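Local structure of extracellular solute-binding protein (Conexibacter woesei, 4P98) at residues 120-125 and 266-271; 22-27 and 84-89; 158-163 and 176-181. The protein probably binds a small solute outside the cell membrane and delivers it to an ABC transporter, as a lipoprotein of the BMP family. All coordinates share one frame; numbering follows the deposited sequence.

Contact 1. Residues 120-125 and 266-271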
loop_
_atom_site.group_PDB
_atom_site.type_symbol
_atom_site.label_atom_id
_atom_site.label_comp_id
_atom_site.label_asym_id
_atom_site.label_seq_id
_atom_site.Cartn_x
_atom_site.Cartn_y
_atom_site.Cartn_z
ATOM N N GLY A 120 3.944 16.456 3.273
ATOM C CA GLY A 120 4.063 15.127 3.845
ATOM C C GLY A 120 2.801 14.295 3.725
ATOM O O GLY A 120 1.699 14.832 3.534
ATOM N N TRP A 121 2.953 12.977 3.830
ATOM C CA TRP A 121 1.792 12.098 3.882
ATOM C C TRP A 121 2.035 10.850 4.709
ATOM O O TRP A 121 3.186 10.475 5.009
ATOM C CB TRP A 121 1.279 11.750 2.476
ATOM C CG TRP A 121 2.227 10.918 1.646
ATOM C CD1 TRP A 121 3.250 11.379 0.854
ATOM C CD2 TRP A 121 2.231 9.489 1.518
ATOM N NE1 TRP A 121 3.887 10.316 0.248
ATOM C CE2 TRP A 121 3.287 9.149 0.654
ATOM C CE3 TRP A 121 1.450 8.462 2.070
ATOM C CZ2 TRP A 121 3.586 7.817 0.317
ATOM C CZ3 TRP A 121 1.744 7.136 1.723
ATOM C CH2 TRP A 121 2.802 6.832 0.854
ATOM N N THR A 122 0.927 10.221 5.073
ATOM C CA THR A 122 0.941 9.025 5.881
ATOM C C THR A 122 -0.263 8.134 5.527
ATOM O O THR A 122 -1.185 8.554 4.811
ATOM C CB THR A 122 0.933 9.372 7.381
ATOM O OG1 THR A 122 1.187 8.195 8.155
ATOM C CG2 THR A 122 -0.386 9.954 7.799
ATOM N N TYR A 123 -0.214 6.897 6.016
ATOM C CA TYR A 123 -1.322 5.959 5.962
ATOM C C TYR A 123 -1.203 4.984 7.118
ATOM O O TYR A 123 -0.148 4.879 7.751
ATOM C CB TYR A 123 -1.355 5.194 4.646
ATOM C CG TYR A 123 -0.211 4.184 4.455
ATOM C CD1 TYR A 123 1.092 4.605 4.186
ATOM C CD2 TYR A 123 -0.450 2.816 4.520
ATOM C CE1 TYR A 123 2.127 3.680 3.989
ATOM C CE2 TYR A 123 0.576 1.893 4.319
ATOM C CZ TYR A 123 1.857 2.333 4.055
ATOM O OH TYR A 123 2.873 1.406 3.866
ATOM N N ASP A 124 -2.288 4.277 7.394
ATOM C CA ASP A 124 -2.334 3.346 8.519
ATOM C C ASP A 124 -2.344 1.912 7.983
ATOM O O ASP A 124 -3.239 1.530 7.222
ATOM C CB ASP A 124 -3.572 3.600 9.389
ATOM C CG ASP A 124 -3.468 4.873 10.238
ATOM O OD1 ASP A 124 -2.355 5.318 10.586
ATOM O OD2 ASP A 124 -4.527 5.435 10.577
ATOM N N PHE A 125 -1.343 1.127 8.383
ATOM C CA PHE A 125 -1.223 -0.274 7.953
ATOM C C PHE A 125 -2.477 -1.073 8.280
ATOM O O PHE A 125 -2.941 -1.873 7.475
ATOM C CB PHE A 125 -0.005 -0.932 8.608
ATOM C CG PHE A 125 1.303 -0.447 8.060
ATOM C CD1 PHE A 125 1.748 -0.891 6.826
ATOM C CD2 PHE A 125 2.085 0.450 8.775
ATOM C CE1 PHE A 125 2.954 -0.446 6.305
ATOM C CE2 PHE A 125 3.296 0.897 8.265
ATOM C CZ PHE A 125 3.726 0.448 7.027
ATOM N N ARG A 266 3.934 22.378 3.334
ATOM C CA ARG A 266 3.305 22.105 4.625
ATOM C C ARG A 266 1.921 21.457 4.586
ATOM O O ARG A 266 1.264 21.367 5.611
ATOM C CB ARG A 266 3.338 23.354 5.529
ATOM C CG ARG A 266 4.717 23.499 6.140
ATOM C CD ARG A 266 4.985 24.792 6.869
ATOM N NE ARG A 266 6.285 24.668 7.539
ATOM C CZ ARG A 266 6.932 25.655 8.156
ATOM N NH1 ARG A 266 8.104 25.409 8.727
ATOM N NH2 ARG A 266 6.435 26.879 8.191
ATOM N N ARG A 267 1.526 20.931 3.430
ATOM C CA ARG A 267 0.353 20.074 3.338
ATOM C C ARG A 267 0.667 18.756 4.021
ATOM O O ARG A 267 1.789 18.227 3.886
ATOM C CB ARG A 267 -0.017 19.830 1.881
ATOM C CG ARG A 267 -1.457 19.378 1.658
ATOM C CD ARG A 267 -2.465 20.506 1.940
ATOM N NE ARG A 267 -2.331 21.642 1.028
ATOM C CZ ARG A 267 -2.832 21.700 -0.206
ATOM N NH1 ARG A 267 -3.500 20.665 -0.727
ATOM N NH2 ARG A 267 -2.650 22.803 -0.938
ATOM N N PHE A 268 -0.286 18.240 4.791
ATOM C CA PHE A 268 -0.135 16.910 5.341
ATOM C C PHE A 268 -1.356 16.062 5.022
ATOM O O PHE A 268 -2.452 16.301 5.532
ATOM C CB PHE A 268 0.155 16.912 6.844
ATOM C CG PHE A 268 0.636 15.591 7.338
ATOM C CD1 PHE A 268 1.909 15.157 7.024
ATOM C CD2 PHE A 268 -0.189 14.752 8.078
ATOM C CE1 PHE A 268 2.359 13.922 7.441
ATOM C CE2 PHE A 268 0.262 13.515 8.505
ATOM C CZ PHE A 268 1.537 13.096 8.189
ATOM N N ASP A 269 -1.136 15.060 4.180
ATOM C CA ASP A 269 -2.213 14.233 3.656
ATOM C C ASP A 269 -2.257 12.847 4.308
ATOM O O ASP A 269 -1.221 12.173 4.470
ATOM C CB ASP A 269 -2.056 14.122 2.134
ATOM C CG ASP A 269 -2.124 15.469 1.438
ATOM O OD1 ASP A 269 -3.086 16.223 1.723
ATOM O OD2 ASP A 269 -1.226 15.786 0.609
ATOM N N VAL A 270 -3.456 12.424 4.690
ATOM C CA VAL A 270 -3.667 11.070 5.142
ATOM C C VAL A 270 -4.309 10.290 3.988
ATOM O O VAL A 270 -5.346 10.691 3.449
ATOM C CB VAL A 270 -4.562 11.018 6.391
ATOM C CG1 VAL A 270 -4.721 9.592 6.874
ATOM C CG2 VAL A 270 -3.968 11.874 7.504
ATOM N N LEU A 271 -3.682 9.195 3.585
ATOM C CA LEU A 271 -4.272 8.329 2.570
ATOM C C LEU A 271 -5.011 7.232 3.305
ATOM O O LEU A 271 -4.406 6.471 4.050
ATOM C CB LEU A 271 -3.205 7.760 1.630
ATOM C CG LEU A 271 -2.833 8.628 0.425
ATOM C CD1 LEU A 271 -2.148 9.918 0.852
ATOM C CD2 LEU A 271 -1.945 7.829 -0.519
HETATM O O HOH W 1 1.373 15.413 0.924
HETATM O O HOH W 2 -4.835 5.187 6.448
#

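Contact 2. Residues 22-27 and 84-89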
loop_
_atom_site.group_PDB
_atom_site.type_symbol
_atom_site.label_atom_id
_atom_site.label_comp_id
_atom_site.label_asym_id
_atom_site.label_seq_id
_atom_site.Cartn_x
_atom_site.Cartn_y
_atom_site.Cartn_z
ATOM N N ALA A 22 11.032 14.103 -9.837
ATOM C CA ALA A 22 11.877 12.959 -9.535
ATOM C C ALA A 22 11.250 12.195 -8.387
ATOM O O ALA A 22 10.885 12.803 -7.371
ATOM C CB ALA A 22 13.284 13.409 -9.159
ATOM N N ILE A 23 11.113 10.878 -8.564
ATOM C CA ILE A 23 10.657 9.981 -7.507
ATOM C C ILE A 23 11.868 9.196 -7.017
ATOM O O ILE A 23 12.551 8.530 -7.817
ATOM C CB ILE A 23 9.592 8.971 -7.988
ATOM C CG1 ILE A 23 8.475 9.637 -8.797
ATOM C CG2 ILE A 23 9.037 8.190 -6.808
ATOM C CD1 ILE A 23 7.574 10.572 -8.037
ATOM N N ILE A 24 12.137 9.287 -5.723
ATOM C CA ILE A 24 13.211 8.547 -5.071
ATOM C C ILE A 24 12.562 7.471 -4.200
ATOM O O ILE A 24 12.023 7.781 -3.144
ATOM C CB ILE A 24 14.060 9.470 -4.172
ATOM C CG1 ILE A 24 14.510 10.737 -4.917
ATOM C CG2 ILE A 24 15.240 8.709 -3.590
ATOM C CD1 ILE A 24 15.187 10.466 -6.237
ATOM N N ALA A 25 12.619 6.217 -4.648
ATOM C CA ALA A 25 11.916 5.119 -3.990
ATOM C C ALA A 25 12.827 4.361 -3.050
ATOM O O ALA A 25 14.007 4.136 -3.354
ATOM C CB ALA A 25 11.323 4.174 -5.013
ATOM N N SER A 26 12.254 3.957 -1.918
ATOM C CA SER A 26 12.960 3.222 -0.883
ATOM C C SER A 26 13.426 1.858 -1.397
ATOM O O SER A 26 14.546 1.436 -1.131
ATOM C CB SER A 26 12.024 3.045 0.317
ATOM O OG SER A 26 12.642 2.350 1.379
ATOM N N GLY A 27 12.554 1.186 -2.144
ATOM C CA GLY A 27 12.827 -0.153 -2.678
ATOM C C GLY A 27 12.710 -0.239 -4.180
ATOM O O GLY A 27 12.952 0.738 -4.880
ATOM N N ILE A 84 9.215 5.934 4.313
ATOM C CA ILE A 84 9.711 6.586 5.528
ATOM C C ILE A 84 11.253 6.603 5.601
ATOM O O ILE A 84 11.844 7.546 6.121
ATOM C CB ILE A 84 9.052 5.953 6.793
ATOM C CG1 ILE A 84 9.298 6.811 8.046
ATOM C CG2 ILE A 84 9.486 4.499 6.978
ATOM C CD1 ILE A 84 8.549 6.340 9.300
ATOM N N ASP A 85 11.905 5.587 5.040
ATOM C CA ASP A 85 13.378 5.515 5.068
ATOM C C ASP A 85 14.047 6.650 4.282
ATOM O O ASP A 85 15.193 6.992 4.543
ATOM C CB ASP A 85 13.867 4.163 4.545
ATOM C CG ASP A 85 13.538 3.006 5.483
ATOM O OD1 ASP A 85 13.248 3.237 6.673
ATOM O OD2 ASP A 85 13.572 1.847 5.013
ATOM N N VAL A 86 13.322 7.237 3.335
ATOM C CA VAL A 86 13.824 8.341 2.519
ATOM C C VAL A 86 13.405 9.698 3.102
ATOM O O VAL A 86 13.854 10.744 2.635
ATOM C CB VAL A 86 13.315 8.195 1.061
ATOM C CG1 VAL A 86 14.045 9.132 0.112
ATOM C CG2 VAL A 86 13.488 6.756 0.592
ATOM N N SER A 87 12.582 9.697 4.147
ATOM C CA SER A 87 11.991 10.960 4.641
ATOM C C SER A 87 13.032 11.904 5.224
ATOM O O SER A 87 13.022 13.097 4.943
ATOM C CB SER A 87 10.868 10.707 5.648
ATOM O OG SER A 87 11.321 10.030 6.794
ATOM N N GLU A 88 13.941 11.376 6.029
ATOM C CA GLU A 88 14.924 12.240 6.658
ATOM C C GLU A 88 15.849 12.923 5.629
ATOM O O GLU A 88 16.057 14.131 5.701
ATOM C CB GLU A 88 15.692 11.481 7.757
ATOM C CG GLU A 88 16.382 12.380 8.758
ATOM C CD GLU A 88 15.476 13.471 9.299
ATOM O OE1 GLU A 88 14.378 13.140 9.813
ATOM O OE2 GLU A 88 15.864 14.659 9.186
ATOM N N PRO A 89 16.373 12.174 4.646
ATOM C CA PRO A 89 17.151 12.824 3.577
ATOM C C PRO A 89 16.370 13.910 2.843
ATOM O O PRO A 89 16.914 14.985 2.568
ATOM C CB PRO A 89 17.477 11.681 2.622
ATOM C CG PRO A 89 17.357 10.445 3.420
ATOM C CD PRO A 89 16.516 10.706 4.622
#

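Contact 3. Residues 158-163 and 176-181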
loop_
_atom_site.group_PDB
_atom_site.type_symbol
_atom_site.label_atom_id
_atom_site.label_comp_id
_atom_site.label_asym_id
_atom_site.label_seq_id
_atom_site.Cartn_x
_atom_site.Cartn_y
_atom_site.Cartn_z
ATOM N N ALA A 158 -0.291 -5.180 13.487
ATOM C CA ALA A 158 -1.399 -4.235 13.279
ATOM C C ALA A 158 -2.183 -4.550 11.987
ATOM O O ALA A 158 -3.433 -4.536 11.980
ATOM C CB ALA A 158 -0.885 -2.806 13.267
ATOM N N THR A 159 -1.456 -4.859 10.915
ATOM C CA THR A 159 -2.080 -5.233 9.654
ATOM C C THR A 159 -2.986 -6.447 9.860
ATOM O O THR A 159 -4.129 -6.471 9.384
ATOM C CB THR A 159 -1.033 -5.544 8.562
ATOM O OG1 THR A 159 -0.169 -4.401 8.361
ATOM C CG2 THR A 159 -1.714 -5.876 7.248
ATOM N N HIS A 160 -2.465 -7.450 10.562
ATOM C CA HIS A 160 -3.209 -8.681 10.836
ATOM C C HIS A 160 -4.394 -8.495 11.771
ATOM O O HIS A 160 -5.427 -9.162 11.603
ATOM C CB HIS A 160 -2.278 -9.757 11.368
ATOM C CG HIS A 160 -1.478 -10.410 10.292
ATOM N ND1 HIS A 160 -1.616 -11.740 9.966
ATOM C CD2 HIS A 160 -0.568 -9.905 9.429
ATOM C CE1 HIS A 160 -0.805 -12.032 8.965
ATOM N NE2 HIS A 160 -0.163 -10.936 8.616
ATOM N N LYS A 161 -4.246 -7.620 12.760
ATOM C CA LYS A 161 -5.375 -7.252 13.622
ATOM C C LYS A 161 -6.481 -6.613 12.770
ATOM O O LYS A 161 -7.669 -6.878 12.982
ATOM C CB LYS A 161 -4.908 -6.327 14.755
ATOM C CG LYS A 161 -5.872 -6.216 15.919
ATOM C CD LYS A 161 -5.231 -5.538 17.120
ATOM C CE LYS A 161 -6.187 -5.475 18.300
ATOM N NZ LYS A 161 -5.614 -4.659 19.406
ATOM N N GLY A 162 -6.084 -5.800 11.792
ATOM C CA GLY A 162 -7.002 -5.222 10.812
ATOM C C GLY A 162 -7.760 -6.247 9.989
ATOM O O GLY A 162 -8.984 -6.154 9.840
ATOM N N ILE A 163 -7.044 -7.243 9.470
ATOM C CA ILE A 163 -7.672 -8.300 8.676
ATOM C C ILE A 163 -8.766 -8.982 9.468
ATOM O O ILE A 163 -9.882 -9.180 8.966
ATOM C CB ILE A 163 -6.661 -9.385 8.224
ATOM C CG1 ILE A 163 -5.660 -8.793 7.237
ATOM C CG2 ILE A 163 -7.400 -10.565 7.573
ATOM C CD1 ILE A 163 -4.559 -9.755 6.843
ATOM N N TYR A 176 -10.791 -18.025 11.174
ATOM C CA TYR A 176 -9.579 -17.345 10.737
ATOM C C TYR A 176 -8.365 -17.964 11.420
ATOM O O TYR A 176 -8.386 -18.219 12.624
ATOM C CB TYR A 176 -9.687 -15.858 11.078
ATOM C CG TYR A 176 -8.454 -15.031 10.774
ATOM C CD1 TYR A 176 -8.217 -14.519 9.501
ATOM C CD2 TYR A 176 -7.527 -14.763 11.770
ATOM C CE1 TYR A 176 -7.081 -13.754 9.238
ATOM C CE2 TYR A 176 -6.394 -14.015 11.518
ATOM C CZ TYR A 176 -6.182 -13.507 10.262
ATOM O OH TYR A 176 -5.049 -12.767 10.052
ATOM N N GLU A 177 -7.319 -18.208 10.634
ATOM C CA GLU A 177 -6.030 -18.649 11.159
ATOM C C GLU A 177 -4.952 -17.880 10.417
ATOM O O GLU A 177 -5.118 -17.529 9.248
ATOM C CB GLU A 177 -5.819 -20.160 10.966
ATOM C CG GLU A 177 -4.709 -20.730 11.842
ATOM C CD GLU A 177 -4.418 -22.212 11.597
ATOM O OE1 GLU A 177 -5.298 -22.942 11.073
ATOM O OE2 GLU A 177 -3.294 -22.650 11.940
ATOM N N GLU A 178 -3.849 -17.619 11.097
ATOM C CA GLU A 178 -2.737 -16.919 10.476
ATOM C C GLU A 178 -1.405 -17.526 10.913
ATOM O O GLU A 178 -1.297 -18.151 11.971
ATOM C CB GLU A 178 -2.795 -15.426 10.805
ATOM C CG GLU A 178 -2.447 -15.111 12.248
ATOM C CD GLU A 178 -2.924 -13.749 12.706
ATOM O OE1 GLU A 178 -3.293 -12.896 11.871
ATOM O OE2 GLU A 178 -2.905 -13.536 13.928
ATOM N N THR A 179 -0.403 -17.337 10.069
ATOM C CA THR A 179 0.940 -17.830 10.311
ATOM C C THR A 179 1.920 -16.755 9.893
ATOM O O THR A 179 1.744 -16.106 8.859
ATOM C CB THR A 179 1.221 -19.098 9.472
ATOM O OG1 THR A 179 0.310 -20.129 9.849
ATOM C CG2 THR A 179 2.630 -19.609 9.686
ATOM N N TYR A 180 2.969 -16.592 10.685
ATOM C CA TYR A 180 4.044 -15.658 10.385
ATOM C C TYR A 180 5.319 -16.410 9.984
ATOM O O TYR A 180 5.704 -17.361 10.650
ATOM C CB TYR A 180 4.298 -14.794 11.613
ATOM C CG TYR A 180 3.128 -13.906 11.971
ATOM C CD1 TYR A 180 2.869 -12.741 11.253
ATOM C CD2 TYR A 180 2.280 -14.222 13.034
ATOM C CE1 TYR A 180 1.786 -11.921 11.577
ATOM C CE2 TYR A 180 1.202 -13.405 13.358
ATOM C CZ TYR A 180 0.970 -12.250 12.627
ATOM O OH TYR A 180 -0.097 -11.429 12.953
ATOM N N THR A 181 5.961 -15.994 8.895
ATOM C CA THR A 181 7.205 -16.638 8.466
ATOM C C THR A 181 8.430 -16.213 9.268
ATOM O O THR A 181 9.434 -16.923 9.255
ATOM C CB THR A 181 7.534 -16.385 6.991
ATOM O OG1 THR A 181 7.882 -15.011 6.796
ATOM C CG2 THR A 181 6.374 -16.765 6.090
HETATM O O HOH W 3 -4.954 -11.178 13.690
#

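Contact 1. Residues 120-125 and 266-271
F268 holds CG anti to its backbone N (chi1 -166°), and the ring beyond it reaches T122 of the neighbouring strand. T122 in turn sets CG2 between its own N and carbonyl carbon, and this methyl lies 3.7 Å from F268 CE2. The two side chains cross obliquely. CD1 of the same F268 ring packs on the backbone of G120, 3.5 Å from G120 O. G120 pairs with F268 and puts no side chain beside this ring. T122 OG1 turns to another partner, the carbonyl O of G106.

The backbones run parallel, 22° apart. They pair G120 with F268, W121 with D269 and T122 with V270. G120 N donates to R267 O at 2.9 Å and D269 N to G120 O. T122 N then donates to D269 O, and L271 N to T122 O. This ladder adds 268-271 as the last strand of the six-stranded parallel sheet in one lobe of a periplasmic-binding-protein fold.

W121, D269 and L271 project from the opposite face to T122 and F268. W121 CE3 meets L271 CD1 at 4.1 Å, and L248 and helix 249-261 pack against both side chains. Water 1 donates to G120 O and, at 2.6 Å, to D269 OD2. Water 2 accepts from D124 N and donates to L271 O at 2.8 Å.

Contact 2. Residues 22-27 and 84-89
V86 meets I24 and S26 through its two methyl groups, and this apolar packing carries most of the contact. CG1 of V86 stands anti to the backbone N (chi1 -167°) and lies 3.9 Å from I24 CG2. The two side chains cross at about a right angle. The other methyl, V86 CG2, is directed at the residue that follows the strand. It lies 3.9 Å from S26 CA and 4.0 Å from S26 CB. One valine therefore covers both the end of strand 22-25 and the start of the loop after it. V86 and I24 are buried.

The polar approach is looser. In the conformer given, one of two deposited for S26, S26 OG is 3.8 Å from D85 OD2. That is too far for a hydrogen bond, and little should rest on it. This is proximity at the more open side of the contact.

Two bonds lie within 84-89. I84 O accepts from S87 N at 3.0 Å and from S87 OG at 2.6 Å. The hydroxyl comes in the carbonyl plane, on a lone pair. Two donors from one serine thus grip a single carbonyl.

Strand 22-25 lies between strands 53-55 and 78-82 in the parallel sheet of this lobe. Helix 84-94 comes after strand 78-82 in the chain, and the contact lies near the C-terminal ends of strands 22-25 and 78-82. Nearby, A59 touches both S26 and D85, F71 of helix 61-73 packs on I24, and P61 and I68 of that helix pack on P89.

Contact 3. Residues 158-163 and 176-181
H160 and E178 join the helix and the second strand of a right-handed beta-alpha-beta crossover, made of strand 144-149, helix 154-170 and strand 175-180. The unit belongs to the five-stranded parallel sheet of one lobe, and 175-180 is an outermost strand of that sheet. The helix and strand segments run nearly antiparallel, at 165°.

A His-carboxylate hydrogen bond links them. With CG between its backbone N and carbonyl carbon (chi1 72°) and the chain extended beyond, E178 carries OE1 to the imidazole. H160 ND1 donates to E178 OE1 at 2.8 Å. The oxygen lies close to the imidazole plane, while the nitrogen stands above the carboxylate plane. Y176 OH donates to the same E178 OE1 at 2.5 Å from the opposite face, so two donors grip one oxygen. At the other ring nitrogen, H160 NE2 is hydrogen-bonded to OG1 of T208. Bonds at both nitrogens probably fix the rotation of the imidazole.

Y180 covers one face of this ring. Its CE1 sits over the ring centre, 3.6 Å above the plane, and the two planes are 45° apart. The side chains meet tip to tip, and Y180 OH comes 3.2 Å from H160 CG. One turn further along the helix, I163 crosses Y176 at about a right angle, with I163 CG2 3.6 Å from Y176 CE1.

How the contacts relate
Contacts 1 and 2 reach the same six-stranded parallel sheet. Their centres are about 15 Å apart and their nearest atoms about 7 Å. Contact 3 belongs to the five-stranded sheet, with its centre about 24 Å from that of contact 1 and about 27 Å from that of contact 2. Contact 2 closes first along the chain. Contact 1 then opens, and both segments of contact 3 come before 266-271 returns to the first sheet. The two lobes therefore share a chain that crosses between them. Contacts 1 and 3 touch where F125 CB meets T159 OG1 at 3.5 Å. Two such lobes are consistent with a solute-binding protein that holds its ligand in the cleft between them.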